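Local atomic coordinates of putative uncharacterized protein (Mycobacterium avium, PDB entry 2Z6V), a protein that probably acts as a sulfotransferase, moving a sulfuryl group from a donor such as PAPS to an acceptor that has not been established. Residues A[268-273]-A[331-336]; A[318-323]-A[403-408]. All blocks are in the same frame, centred on the assembly; numbering follows the deposited sequence.

Contact 1: residues A[268-273]-A[331-336]; sequences LIWAHR and FFHMYY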
# COMPACT_ATOMS: atom_id res chain seq x y z
N LEU A 268 3.75 -8.31 -13.64
CA LEU A 268 3.30 -6.96 -13.37
C LEU A 268 1.99 -6.49 -14.00
O LEU A 268 1.87 -6.38 -15.22
CB LEU A 268 4.42 -5.99 -13.76
CG LEU A 268 5.82 -6.33 -13.22
CD1 LEU A 268 6.85 -5.43 -13.89
CD2 LEU A 268 5.86 -6.17 -11.70
N ILE A 269 1.01 -6.21 -13.14
CA ILE A 269 -0.28 -5.71 -13.60
C ILE A 269 -0.24 -4.21 -13.37
O ILE A 269 -0.23 -3.77 -12.23
CB ILE A 269 -1.45 -6.29 -12.79
CG1 ILE A 269 -1.51 -7.81 -12.95
CG2 ILE A 269 -2.76 -5.67 -13.25
CD1 ILE A 269 -2.59 -8.45 -12.14
N TRP A 270 -0.19 -3.44 -14.44
CA TRP A 270 -0.16 -1.99 -14.35
C TRP A 270 -1.62 -1.49 -14.37
O TRP A 270 -2.35 -1.74 -15.33
CB TRP A 270 0.61 -1.42 -15.54
CG TRP A 270 1.00 0.02 -15.43
CD1 TRP A 270 0.37 1.00 -14.71
CD2 TRP A 270 2.08 0.67 -16.12
NE1 TRP A 270 0.98 2.21 -14.91
CE2 TRP A 270 2.03 2.05 -15.77
CE3 TRP A 270 3.08 0.23 -17.00
CZ2 TRP A 270 2.95 2.98 -16.28
CZ3 TRP A 270 3.99 1.16 -17.50
CH2 TRP A 270 3.92 2.52 -17.14
N ALA A 271 -2.03 -0.81 -13.30
CA ALA A 271 -3.40 -0.29 -13.19
C ALA A 271 -3.47 1.14 -13.72
O ALA A 271 -2.69 1.99 -13.31
CB ALA A 271 -3.87 -0.34 -11.75
N HIS A 272 -4.41 1.39 -14.62
CA HIS A 272 -4.56 2.72 -15.22
C HIS A 272 -5.88 3.42 -14.94
O HIS A 272 -6.90 2.78 -14.65
CB HIS A 272 -4.40 2.62 -16.74
CG HIS A 272 -3.09 2.05 -17.18
ND1 HIS A 272 -1.90 2.73 -17.05
CD2 HIS A 272 -2.78 0.84 -17.71
CE1 HIS A 272 -0.91 1.96 -17.48
NE2 HIS A 272 -1.42 0.81 -17.89
N ARG A 273 -5.84 4.74 -15.03
CA ARG A 273 -7.01 5.57 -14.82
C ARG A 273 -6.65 7.01 -15.17
O ARG A 273 -5.47 7.36 -15.21
CB ARG A 273 -7.49 5.51 -13.37
CG ARG A 273 -8.73 6.35 -13.11
CD ARG A 273 -9.34 6.12 -11.74
NE ARG A 273 -10.59 6.86 -11.58
CZ ARG A 273 -11.35 6.84 -10.48
NH1 ARG A 273 -11.00 6.11 -9.43
NH2 ARG A 273 -12.47 7.55 -10.44
N PHE A 331 4.06 -6.68 -18.73
CA PHE A 331 2.95 -6.06 -18.03
C PHE A 331 1.58 -6.46 -18.57
O PHE A 331 1.44 -6.91 -19.71
CB PHE A 331 3.03 -4.53 -18.14
CG PHE A 331 4.29 -3.94 -17.61
CD1 PHE A 331 4.34 -3.39 -16.34
CD2 PHE A 331 5.44 -3.89 -18.40
CE1 PHE A 331 5.50 -2.80 -15.85
CE2 PHE A 331 6.61 -3.31 -17.93
CZ PHE A 331 6.65 -2.76 -16.65
N PHE A 332 0.57 -6.28 -17.73
CA PHE A 332 -0.81 -6.51 -18.13
C PHE A 332 -1.43 -5.16 -17.83
O PHE A 332 -1.21 -4.60 -16.76
CB PHE A 332 -1.53 -7.57 -17.29
CG PHE A 332 -2.96 -7.75 -17.70
CD1 PHE A 332 -3.30 -8.62 -18.73
CD2 PHE A 332 -3.96 -6.93 -17.16
CE1 PHE A 332 -4.60 -8.67 -19.22
CE2 PHE A 332 -5.26 -6.97 -17.65
CZ PHE A 332 -5.59 -7.84 -18.68
N HIS A 333 -2.20 -4.61 -18.76
CA HIS A 333 -2.78 -3.31 -18.50
C HIS A 333 -4.24 -3.35 -18.11
O HIS A 333 -5.11 -3.70 -18.89
CB HIS A 333 -2.54 -2.38 -19.68
CG HIS A 333 -1.10 -2.11 -19.92
ND1 HIS A 333 -0.43 -2.57 -21.04
CD2 HIS A 333 -0.16 -1.52 -19.14
CE1 HIS A 333 0.85 -2.28 -20.93
NE2 HIS A 333 1.04 -1.65 -19.78
N MET A 334 -4.48 -2.97 -16.86
CA MET A 334 -5.82 -2.95 -16.31
C MET A 334 -6.32 -1.51 -16.27
O MET A 334 -5.79 -0.68 -15.53
CB MET A 334 -5.78 -3.57 -14.92
CG MET A 334 -7.11 -3.65 -14.24
SD MET A 334 -6.85 -4.39 -12.64
CE MET A 334 -6.16 -2.99 -11.72
N TYR A 335 -7.33 -1.23 -17.07
CA TYR A 335 -7.91 0.10 -17.15
C TYR A 335 -9.13 0.23 -16.24
O TYR A 335 -9.97 -0.66 -16.18
CB TYR A 335 -8.31 0.42 -18.59
CG TYR A 335 -7.14 0.49 -19.54
CD1 TYR A 335 -6.45 1.69 -19.74
CD2 TYR A 335 -6.70 -0.64 -20.22
CE1 TYR A 335 -5.35 1.76 -20.61
CE2 TYR A 335 -5.60 -0.59 -21.08
CZ TYR A 335 -4.93 0.61 -21.27
OH TYR A 335 -3.86 0.66 -22.13
N TYR A 336 -9.21 1.36 -15.55
CA TYR A 336 -10.33 1.64 -14.66
C TYR A 336 -11.66 1.52 -15.41
O TYR A 336 -12.61 0.89 -14.93
CB TYR A 336 -10.20 3.04 -14.09
CG TYR A 336 -11.38 3.47 -13.25
CD1 TYR A 336 -11.68 2.82 -12.06
CD2 TYR A 336 -12.20 4.52 -13.66
CE1 TYR A 336 -12.77 3.21 -11.28
CE2 TYR A 336 -13.30 4.91 -12.90
CZ TYR A 336 -13.58 4.25 -11.71
OH TYR A 336 -14.65 4.64 -10.94
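Strands 268-272 and 331-335 are parallel neighbours at one margin of the five-stranded parallel sheet of this sulfotransferase-family fold, and Leu268, Trp270 and His272 bond through their backbones to Phe332, Met334 and Tyr336. Phe332 N donates to Leu268 O, and Trp270 N to Phe332 O. Met334 N follows to Trp270 O, then His272 N to Met334 O. Tyr336 N closes the series on His272 O at 2.9 Å. Strand 331-335 is an edge strand of the sheet within this chain. Strand 267-272 bonds on its far side to strand 109-113, as in the P-loop-like alpha/beta core of sulfotransferases. On one face Ile269 CG2 meets Met334 CB at 4.0 Å. Met334 bends at its last torsion (chi3 77°), which brings Met334 CE to 3.5 Å from Ala271 CB. The other face, with Leu268, is mostly aromatic. Leu268 CD1 lies 3.5 Å from Phe331 CE1. The Trp270 six-membered ring and the Phe331 ring meet at 52°. His272 CD2 sits over one face of the Tyr335 ring, toward its rim; His272 ND1 is bonded to Tyr402 OH. Past the strands, the extended Arg273 lays its guanidinium flat on Tyr336, planes 11° apart, a cation-pi stack. Arg273 NE also pairs with Glu411.

Contact 2: residues A[318-323]-A[403-408]; sequences RPLRAR and LDTFDI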
# COMPACT_ATOMS: atom_id res chain seq x y z
N ARG A 318 8.78 6.27 -13.61
CA ARG A 318 9.58 5.15 -13.14
C ARG A 318 9.19 3.88 -13.90
O ARG A 318 10.05 3.21 -14.47
CB ARG A 318 9.41 4.92 -11.64
CG ARG A 318 10.20 5.88 -10.77
CD ARG A 318 11.68 5.78 -11.07
NE ARG A 318 12.48 6.70 -10.28
CZ ARG A 318 12.65 6.62 -8.97
NH1 ARG A 318 12.07 5.63 -8.28
NH2 ARG A 318 13.40 7.51 -8.33
N PRO A 319 7.89 3.54 -13.91
CA PRO A 319 7.49 2.34 -14.64
C PRO A 319 7.59 2.50 -16.16
O PRO A 319 7.82 1.53 -16.87
CB PRO A 319 6.06 2.09 -14.15
CG PRO A 319 5.58 3.46 -13.83
CD PRO A 319 6.75 4.09 -13.15
N LEU A 320 7.41 3.71 -16.68
CA LEU A 320 7.53 3.90 -18.13
C LEU A 320 8.94 3.55 -18.60
O LEU A 320 9.11 2.89 -19.63
CB LEU A 320 7.17 5.34 -18.53
CG LEU A 320 5.67 5.54 -18.76
CD1 LEU A 320 5.32 7.03 -18.77
CD2 LEU A 320 5.26 4.87 -20.05
N ARG A 321 9.95 3.99 -17.85
CA ARG A 321 11.33 3.69 -18.20
C ARG A 321 11.60 2.19 -18.12
O ARG A 321 12.28 1.63 -18.98
CB ARG A 321 12.30 4.43 -17.27
CG ARG A 321 12.28 5.94 -17.40
CD ARG A 321 12.52 6.40 -18.85
NE ARG A 321 11.33 7.05 -19.39
CZ ARG A 321 10.71 6.69 -20.51
NH1 ARG A 321 11.17 5.67 -21.22
NH2 ARG A 321 9.63 7.33 -20.91
N ALA A 322 11.09 1.55 -17.07
CA ALA A 322 11.29 0.12 -16.88
C ALA A 322 10.66 -0.68 -18.01
O ALA A 322 11.20 -1.70 -18.45
CB ALA A 322 10.72 -0.32 -15.55
N ARG A 323 9.50 -0.21 -18.47
CA ARG A 323 8.76 -0.86 -19.55
C ARG A 323 9.53 -0.73 -20.87
O ARG A 323 9.58 -1.66 -21.68
CB ARG A 323 7.38 -0.22 -19.68
CG ARG A 323 6.60 -0.60 -20.92
CD ARG A 323 5.20 -0.01 -20.89
NE ARG A 323 4.43 -0.32 -22.09
CZ ARG A 323 4.64 0.24 -23.27
NH1 ARG A 323 5.60 1.14 -23.41
NH2 ARG A 323 3.90 -0.12 -24.32
N LEU A 403 -0.24 9.36 -21.23
CA LEU A 403 -1.52 9.34 -21.94
C LEU A 403 -1.31 8.99 -23.40
O LEU A 403 -2.22 8.48 -24.06
CB LEU A 403 -2.21 10.70 -21.83
CG LEU A 403 -2.80 11.04 -20.46
CD1 LEU A 403 -3.26 12.48 -20.43
CD2 LEU A 403 -3.95 10.10 -20.15
N ASP A 404 -0.11 9.24 -23.90
CA ASP A 404 0.19 8.95 -25.29
C ASP A 404 0.47 7.48 -25.54
O ASP A 404 0.14 6.95 -26.60
CB ASP A 404 1.38 9.78 -25.75
CG ASP A 404 1.68 9.57 -27.21
OD1 ASP A 404 0.80 9.89 -28.04
OD2 ASP A 404 2.79 9.08 -27.53
N THR A 405 1.08 6.81 -24.57
CA THR A 405 1.38 5.40 -24.74
C THR A 405 0.25 4.47 -24.32
O THR A 405 0.14 3.35 -24.83
CB THR A 405 2.70 5.02 -24.01
OG1 THR A 405 2.47 3.89 -23.15
CG2 THR A 405 3.22 6.18 -23.20
N PHE A 406 -0.61 4.93 -23.41
CA PHE A 406 -1.72 4.12 -22.93
C PHE A 406 -3.07 4.76 -23.27
O PHE A 406 -3.28 5.94 -23.02
CB PHE A 406 -1.61 3.91 -21.42
CG PHE A 406 -0.40 3.13 -21.01
CD1 PHE A 406 -0.25 1.80 -21.39
CD2 PHE A 406 0.61 3.72 -20.26
CE1 PHE A 406 0.87 1.07 -21.02
CE2 PHE A 406 1.74 3.00 -19.88
CZ PHE A 406 1.87 1.67 -20.26
N ASP A 407 -3.97 3.96 -23.82
CA ASP A 407 -5.29 4.43 -24.22
C ASP A 407 -6.25 4.52 -23.04
O ASP A 407 -7.06 3.62 -22.82
CB ASP A 407 -5.84 3.50 -25.30
CG ASP A 407 -7.22 3.91 -25.78
OD1 ASP A 407 -7.39 5.09 -26.17
OD2 ASP A 407 -8.13 3.05 -25.78
N ILE A 408 -6.15 5.62 -22.29
CA ILE A 408 -6.99 5.81 -21.12
C ILE A 408 -8.22 6.68 -21.37
O ILE A 408 -8.11 7.79 -21.89
CB ILE A 408 -6.18 6.44 -19.96
CG1 ILE A 408 -5.03 5.50 -19.57
CG2 ILE A 408 -7.10 6.71 -18.77
CD1 ILE A 408 -4.15 6.04 -18.47
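Leu320 and Arg323 of helix 301-326 meet Thr405 and Phe406 at the end of helix 392-405. The contact is small, burying 172 Å² in all, and no hydrogen bond crosses it. Two side chains from each segment do the touching. The two pairs reach toward each other from the two segments and pass side by side.

The apolar part centres on one methyl group. Leu320 CD2 is 4.0 Å from Thr405 CG2 and also 4.0 Å from Phe406 CE2. It thus touches both the last helical residue and the first residue beyond it.

The polar side chain joins through van der Waals contact. Arg323 CG lies anti to the backbone N (chi1 169°), and the chain runs extended to NE. This carries Arg323 CD to 3.8 Å from Phe406 CZ, and Arg323 NE to 3.7 Å from the same atom. The guanidinium plane is turned 74° from the ring, so the two do not stack. Thr405 OG1 lies over one guanidinium face, 4.2 Å from Arg323 NH1. Arg323 NE forms a salt bridge with Asp328.

Within 403-408, Thr405 OG1 stands 3.3 Å above the Phe406 ring, over its centre. Phe406 leaves helical geometry. The arrangement is helix 301-326 packing against the C-terminal end of helix 392-405 and Phe406 just beyond it, beside the edge of the alpha/beta sheet.

How the contacts relate
Contact 1 is buried in the sheet; contact 2 is partly buried, between helices outside it. Their centres are 10 Å apart, and their segments alternate along the chain. Helix 301-326 of contact 2 leads into strand 331-335 of contact 1. Contact 1 combines five main-chain hydrogen bonds with side-chain packing, whereas contact 2 has side-chain packing alone. Phe406 joins them. Phe406 CZ is 3.5 Å from Trp270 CZ3, in an edge-to-face pair. Phe406 CD2 is 3.6 Å from His272 CE1. Pro319, Leu320 and Arg323 also touch Trp270. The aromatic face of the strand pair is thus covered by helix 301-326 and the segment ending helix 392-405.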